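Local coordinates for protein CD8 alpha antigen (Sus scrofa, PDB 5EDX) that probably serves as a T-cell co-receptor, a homodimer of immunoglobulin V-set domains that engages MHC class I molecules, at residues E61-A73 with Y78-G90. Numbering follows the deposited sequence.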
loop_
_atom_site.group_PDB
_atom_site.type_symbol
_atom_site.label_atom_id
_atom_site.label_comp_id
_atom_site.label_asym_id
_atom_site.label_seq_id
_atom_site.Cartn_x
_atom_site.Cartn_y
_atom_site.Cartn_z
ATOM N N GLU A 61 -1.431 -14.843 -6.832
ATOM C CA GLU A 61 -2.185 -15.684 -7.747
ATOM C C GLU A 61 -2.444 -14.898 -9.024
ATOM O O GLU A 61 -2.925 -13.766 -8.982
ATOM C CB GLU A 61 -3.506 -16.127 -7.119
ATOM C CG GLU A 61 -3.393 -17.401 -6.295
ATOM C CD GLU A 61 -4.692 -17.761 -5.602
ATOM O OE1 GLU A 61 -5.769 -17.567 -6.208
ATOM O OE2 GLU A 61 -4.633 -18.240 -4.449
ATOM N N GLY A 62 -2.112 -15.491 -10.162
ATOM C CA GLY A 62 -2.356 -14.827 -11.428
ATOM C C GLY A 62 -1.207 -13.970 -11.927
ATOM O O GLY A 62 -1.281 -13.416 -13.021
ATOM N N LEU A 63 -0.143 -13.845 -11.139
ATOM C CA LEU A 63 1.042 -13.147 -11.629
ATOM C C LEU A 63 1.753 -14.009 -12.663
ATOM O O LEU A 63 2.090 -15.165 -12.396
ATOM C CB LEU A 63 2.008 -12.816 -10.487
ATOM C CG LEU A 63 3.221 -11.982 -10.911
ATOM C CD1 LEU A 63 2.799 -10.557 -11.232
ATOM C CD2 LEU A 63 4.293 -11.992 -9.831
ATOM N N ASP A 64 2.000 -13.443 -13.842
ATOM C CA ASP A 64 2.738 -14.165 -14.874
ATOM C C ASP A 64 4.235 -13.991 -14.650
ATOM O O ASP A 64 4.802 -12.955 -15.005
ATOM C CB ASP A 64 2.335 -13.656 -16.262
ATOM C CG ASP A 64 2.868 -14.529 -17.388
ATOM O OD1 ASP A 64 3.816 -15.304 -17.152
ATOM O OD2 ASP A 64 2.345 -14.429 -18.517
ATOM N N THR A 65 4.880 -15.003 -14.067
ATOM C CA THR A 65 6.277 -14.874 -13.663
ATOM C C THR A 65 7.265 -14.978 -14.822
ATOM O O THR A 65 8.472 -14.854 -14.629
ATOM C CB THR A 65 6.658 -15.864 -12.534
ATOM O OG1 THR A 65 6.377 -17.205 -12.946
ATOM C CG2 THR A 65 5.861 -15.555 -11.272
ATOM N N ARG A 66 6.748 -15.195 -16.027
ATOM C CA ARG A 66 7.569 -15.110 -17.226
ATOM C C ARG A 66 7.910 -13.652 -17.509
ATOM O O ARG A 66 8.927 -13.360 -18.134
ATOM C CB ARG A 66 6.835 -15.714 -18.430
ATOM C CG ARG A 66 6.601 -17.215 -18.324
ATOM C CD ARG A 66 5.691 -17.714 -19.437
ATOM N NE ARG A 66 4.381 -17.071 -19.403
ATOM C CZ ARG A 66 3.352 -17.425 -20.170
ATOM N NH1 ARG A 66 3.477 -18.425 -21.033
ATOM N NH2 ARG A 66 2.196 -16.782 -20.070
ATOM N N TYR A 67 7.047 -12.744 -17.051
ATOM C CA TYR A 67 7.234 -11.316 -17.287
ATOM C C TYR A 67 7.676 -10.552 -16.042
ATOM O O TYR A 67 8.368 -9.550 -16.149
ATOM C CB TYR A 67 5.946 -10.691 -17.817
ATOM C CG TYR A 67 5.633 -11.118 -19.226
ATOM C CD1 TYR A 67 6.229 -10.480 -20.308
ATOM C CD2 TYR A 67 4.756 -12.163 -19.477
ATOM C CE1 TYR A 67 5.953 -10.871 -21.610
ATOM C CE2 TYR A 67 4.476 -12.562 -20.777
ATOM C CZ TYR A 67 5.075 -11.912 -21.832
ATOM O OH TYR A 67 4.800 -12.305 -23.123
ATOM N N ILE A 68 7.237 -11.005 -14.873
ATOM C CA ILE A 68 7.581 -10.332 -13.621
ATOM C C ILE A 68 8.052 -11.347 -12.595
ATOM O O ILE A 68 7.290 -12.221 -12.189
ATOM C CB ILE A 68 6.377 -9.575 -13.026
ATOM C CG1 ILE A 68 5.879 -8.512 -14.008
ATOM C CG2 ILE A 68 6.754 -8.959 -11.667
ATOM C CD1 ILE A 68 4.720 -7.685 -13.494
ATOM N N SER A 69 9.311 -11.243 -12.181
ATOM C CA SER A 69 9.811 -12.115 -11.121
ATOM C C SER A 69 10.608 -11.289 -10.120
ATOM O O SER A 69 10.818 -10.093 -10.319
ATOM C CB SER A 69 10.671 -13.241 -11.700
ATOM O OG SER A 69 11.897 -12.740 -12.204
ATOM N N GLY A 70 11.045 -11.919 -9.038
ATOM C CA GLY A 70 11.841 -11.204 -8.062
ATOM C C GLY A 70 12.601 -12.153 -7.168
ATOM O O GLY A 70 12.333 -13.355 -7.166
ATOM N N TYR A 71 13.549 -11.615 -6.408
ATOM C CA TYR A 71 14.357 -12.454 -5.530
ATOM C C TYR A 71 14.996 -11.658 -4.406
ATOM O O TYR A 71 15.078 -10.434 -4.460
ATOM C CB TYR A 71 15.425 -13.210 -6.333
ATOM C CG TYR A 71 16.553 -12.364 -6.888
ATOM C CD1 TYR A 71 17.705 -12.129 -6.140
ATOM C CD2 TYR A 71 16.483 -11.821 -8.168
ATOM C CE1 TYR A 71 18.747 -11.373 -6.644
ATOM C CE2 TYR A 71 17.529 -11.057 -8.685
ATOM C CZ TYR A 71 18.659 -10.843 -7.912
ATOM O OH TYR A 71 19.709 -10.095 -8.400
ATOM N N LYS A 72 15.440 -12.379 -3.387
ATOM C CA LYS A 72 16.169 -11.792 -2.274
ATOM C C LYS A 72 17.612 -12.269 -2.319
ATOM O O LYS A 72 17.873 -13.455 -2.536
ATOM C CB LYS A 72 15.517 -12.224 -0.956
ATOM C CG LYS A 72 16.252 -11.780 0.315
ATOM C CD LYS A 72 15.590 -12.391 1.554
ATOM C CE LYS A 72 16.153 -11.800 2.849
ATOM N NZ LYS A 72 17.575 -12.189 3.056
ATOM N N ALA A 73 18.544 -11.343 -2.121
ATOM C CA ALA A 73 19.949 -11.687 -1.937
ATOM C C ALA A 73 20.484 -10.814 -0.808
ATOM O O ALA A 73 20.527 -9.590 -0.929
ATOM C CB ALA A 73 20.730 -11.454 -3.217
ATOM N N TYR A 78 14.881 -7.636 -5.209
ATOM C CA TYR A 78 14.865 -7.223 -6.602
ATOM C C TYR A 78 13.561 -7.598 -7.271
ATOM O O TYR A 78 12.951 -8.612 -6.932
ATOM C CB TYR A 78 16.015 -7.883 -7.364
ATOM C CG TYR A 78 17.379 -7.487 -6.861
ATOM C CD1 TYR A 78 18.038 -6.384 -7.383
ATOM C CD2 TYR A 78 18.006 -8.214 -5.860
ATOM C CE1 TYR A 78 19.298 -6.014 -6.920
ATOM C CE2 TYR A 78 19.266 -7.853 -5.391
ATOM C CZ TYR A 78 19.902 -6.755 -5.928
ATOM O OH TYR A 78 21.151 -6.394 -5.460
ATOM N N LEU A 79 13.150 -6.771 -8.227
ATOM C CA LEU A 79 12.026 -7.085 -9.102
ATOM C C LEU A 79 12.530 -6.954 -10.526
ATOM O O LEU A 79 13.203 -5.982 -10.863
ATOM C CB LEU A 79 10.880 -6.100 -8.881
ATOM C CG LEU A 79 9.571 -6.455 -9.586
ATOM C CD1 LEU A 79 8.890 -7.615 -8.881
ATOM C CD2 LEU A 79 8.643 -5.253 -9.643
ATOM N N ILE A 80 12.211 -7.931 -11.365
ATOM C CA ILE A 80 12.656 -7.886 -12.746
ATOM C C ILE A 80 11.454 -7.888 -13.674
ATOM O O ILE A 80 10.637 -8.798 -13.633
ATOM C CB ILE A 80 13.560 -9.078 -13.092
ATOM C CG1 ILE A 80 14.854 -9.034 -12.268
ATOM C CG2 ILE A 80 13.888 -9.066 -14.580
ATOM C CD1 ILE A 80 14.745 -9.711 -10.931
ATOM N N LEU A 81 11.338 -6.847 -14.488
ATOM C CA LEU A 81 10.337 -6.810 -15.545
ATOM C C LEU A 81 11.072 -7.304 -16.788
ATOM O O LEU A 81 11.862 -6.573 -17.384
ATOM C CB LEU A 81 9.819 -5.387 -15.740
ATOM C CG LEU A 81 9.408 -4.626 -14.472
ATOM C CD1 LEU A 81 9.013 -3.196 -14.814
ATOM C CD2 LEU A 81 8.280 -5.338 -13.733
ATOM N N HIS A 82 10.831 -8.559 -17.150
ATOM C CA HIS A 82 11.668 -9.250 -18.132
ATOM C C HIS A 82 11.535 -8.774 -19.567
ATOM O O HIS A 82 12.510 -8.788 -20.325
ATOM C CB HIS A 82 11.407 -10.754 -18.069
ATOM C CG HIS A 82 12.028 -11.414 -16.879
ATOM N ND1 HIS A 82 11.322 -11.694 -15.731
ATOM C CD2 HIS A 82 13.296 -11.828 -16.655
ATOM C CE1 HIS A 82 12.129 -12.266 -14.850
ATOM N NE2 HIS A 82 13.332 -12.355 -15.387
ATOM N N ARG A 83 10.326 -8.377 -19.942
ATOM C CA ARG A 83 10.024 -8.053 -21.324
ATOM C C ARG A 83 8.964 -6.966 -21.279
ATOM O O ARG A 83 7.771 -7.228 -21.444
ATOM C CB ARG A 83 9.492 -9.304 -22.036
ATOM C CG ARG A 83 9.924 -9.453 -23.484
ATOM C CD ARG A 83 9.596 -10.850 -24.011
ATOM N NE ARG A 83 10.754 -11.741 -24.004
ATOM C CZ ARG A 83 10.699 -13.042 -24.274
ATOM N NH1 ARG A 83 9.537 -13.617 -24.562
ATOM N NH2 ARG A 83 11.803 -13.775 -24.252
ATOM N N PHE A 84 9.419 -5.740 -21.046
ATOM C CA PHE A 84 8.558 -4.642 -20.614
ATOM C C PHE A 84 7.326 -4.473 -21.499
ATOM O O PHE A 84 7.434 -4.274 -22.712
ATOM C CB PHE A 84 9.373 -3.344 -20.530
ATOM C CG PHE A 84 8.648 -2.206 -19.866
ATOM C CD1 PHE A 84 8.395 -2.231 -18.505
ATOM C CD2 PHE A 84 8.248 -1.098 -20.595
ATOM C CE1 PHE A 84 7.738 -1.188 -17.889
ATOM C CE2 PHE A 84 7.590 -0.044 -19.979
ATOM C CZ PHE A 84 7.331 -0.091 -18.627
ATOM N N ARG A 85 6.155 -4.564 -20.880
ATOM C CA ARG A 85 4.893 -4.404 -21.591
ATOM C C ARG A 85 4.348 -2.991 -21.392
ATOM O O ARG A 85 4.688 -2.307 -20.421
ATOM C CB ARG A 85 3.889 -5.451 -21.101
ATOM C CG ARG A 85 4.362 -6.894 -21.311
ATOM C CD ARG A 85 3.561 -7.907 -20.482
ATOM N NE ARG A 85 3.771 -7.735 -19.047
ATOM C CZ ARG A 85 3.225 -8.500 -18.105
ATOM N NH1 ARG A 85 2.435 -9.513 -18.436
ATOM N NH2 ARG A 85 3.467 -8.255 -16.828
ATOM N N GLU A 86 3.502 -2.547 -22.313
ATOM C CA GLU A 86 2.913 -1.219 -22.205
ATOM C C GLU A 86 2.178 -1.086 -20.874
ATOM O O GLU A 86 2.239 -0.047 -20.209
ATOM C CB GLU A 86 1.957 -0.983 -23.373
ATOM C CG GLU A 86 1.382 0.418 -23.411
ATOM C CD GLU A 86 0.729 0.733 -24.738
ATOM O OE1 GLU A 86 0.604 -0.188 -25.572
ATOM O OE2 GLU A 86 0.344 1.901 -24.950
ATOM N N GLU A 87 1.503 -2.160 -20.480
ATOM C CA GLU A 87 0.747 -2.180 -19.240
ATOM C C GLU A 87 1.627 -2.387 -17.994
ATOM O O GLU A 87 1.121 -2.368 -16.877
ATOM C CB GLU A 87 -0.357 -3.243 -19.303
ATOM C CG GLU A 87 0.137 -4.678 -19.443
ATOM C CD GLU A 87 0.328 -5.108 -20.889
ATOM O OE1 GLU A 87 0.411 -4.236 -21.785
ATOM O OE2 GLU A 87 0.400 -6.332 -21.130
ATOM N N ASP A 88 2.932 -2.583 -18.188
ATOM C CA ASP A 88 3.873 -2.641 -17.060
ATOM C C ASP A 88 4.251 -1.238 -16.573
ATOM O O ASP A 88 4.894 -1.087 -15.535
ATOM C CB ASP A 88 5.152 -3.408 -17.428
ATOM C CG ASP A 88 4.949 -4.916 -17.475
ATOM O OD1 ASP A 88 5.678 -5.586 -18.239
ATOM O OD2 ASP A 88 4.073 -5.430 -16.752
ATOM N N GLN A 89 3.871 -0.207 -17.322
ATOM C CA GLN A 89 4.137 1.152 -16.865
ATOM C C GLN A 89 3.420 1.448 -15.554
ATOM O O GLN A 89 2.272 1.055 -15.360
ATOM C CB GLN A 89 3.686 2.163 -17.905
ATOM C CG GLN A 89 4.441 2.098 -19.202
ATOM C CD GLN A 89 3.852 3.048 -20.213
ATOM O OE1 GLN A 89 2.856 2.736 -20.869
ATOM N NE2 GLN A 89 4.441 4.226 -20.327
ATOM N N GLY A 90 4.090 2.168 -14.662
ATOM C CA GLY A 90 3.480 2.524 -13.397
ATOM C C GLY A 90 4.484 2.661 -12.272
ATOM O O GLY A 90 5.661 2.949 -12.498
HETATM O O HOH W 1 7.914 -7.441 -18.091
HETATM O O HOH W 2 6.819 -12.596 -25.169
#
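Tyr67 O is gripped twice: the backbone N of His82 donates to it over 2.8 Å, and a water that also donates to Asp88 OD1 and accepts from Arg83 N gives it a second hydrogen. Beside it the guanidinium of Arg85 forms a near-parallel, offset stack with Tyr67, planes 5° apart, its CZ 3.5 Å from Tyr67 CB at that end of the ring, while Arg85 CD makes a CH-pi contact on the face. A bend at chi3 (-66°) brings Arg85 NE to OD1 and NH2 to OD2 of Asp88, a side-on salt bridge that holds the guanidinium plane. Asp88 OD1 separately accepts Arg85 N. Asp88 thus takes its arginine from its own E-F turn, whereas in many V domains the arginine comes from the start of strand D; its backbone O accepts from Tyr92 OH, the tyrosine corner of the Asp-x-Gly-x-Tyr-x-Cys sequence ending at Cys94. In the antiparallel hairpin Ser69 and Ile80 exchange two backbone bonds, the shorter being Ile80 N to Ser69 O at 2.8 Å. Ile68 CG2 meets Leu79 CD1 at 3.8 Å on the face packed into the sandwich. On the other face, the ring planes of Tyr71 and Tyr78 are 23° from parallel and overlap little, Tyr78 CB sitting over the Tyr71 ring, and Lys19 bonds to Tyr71 OH.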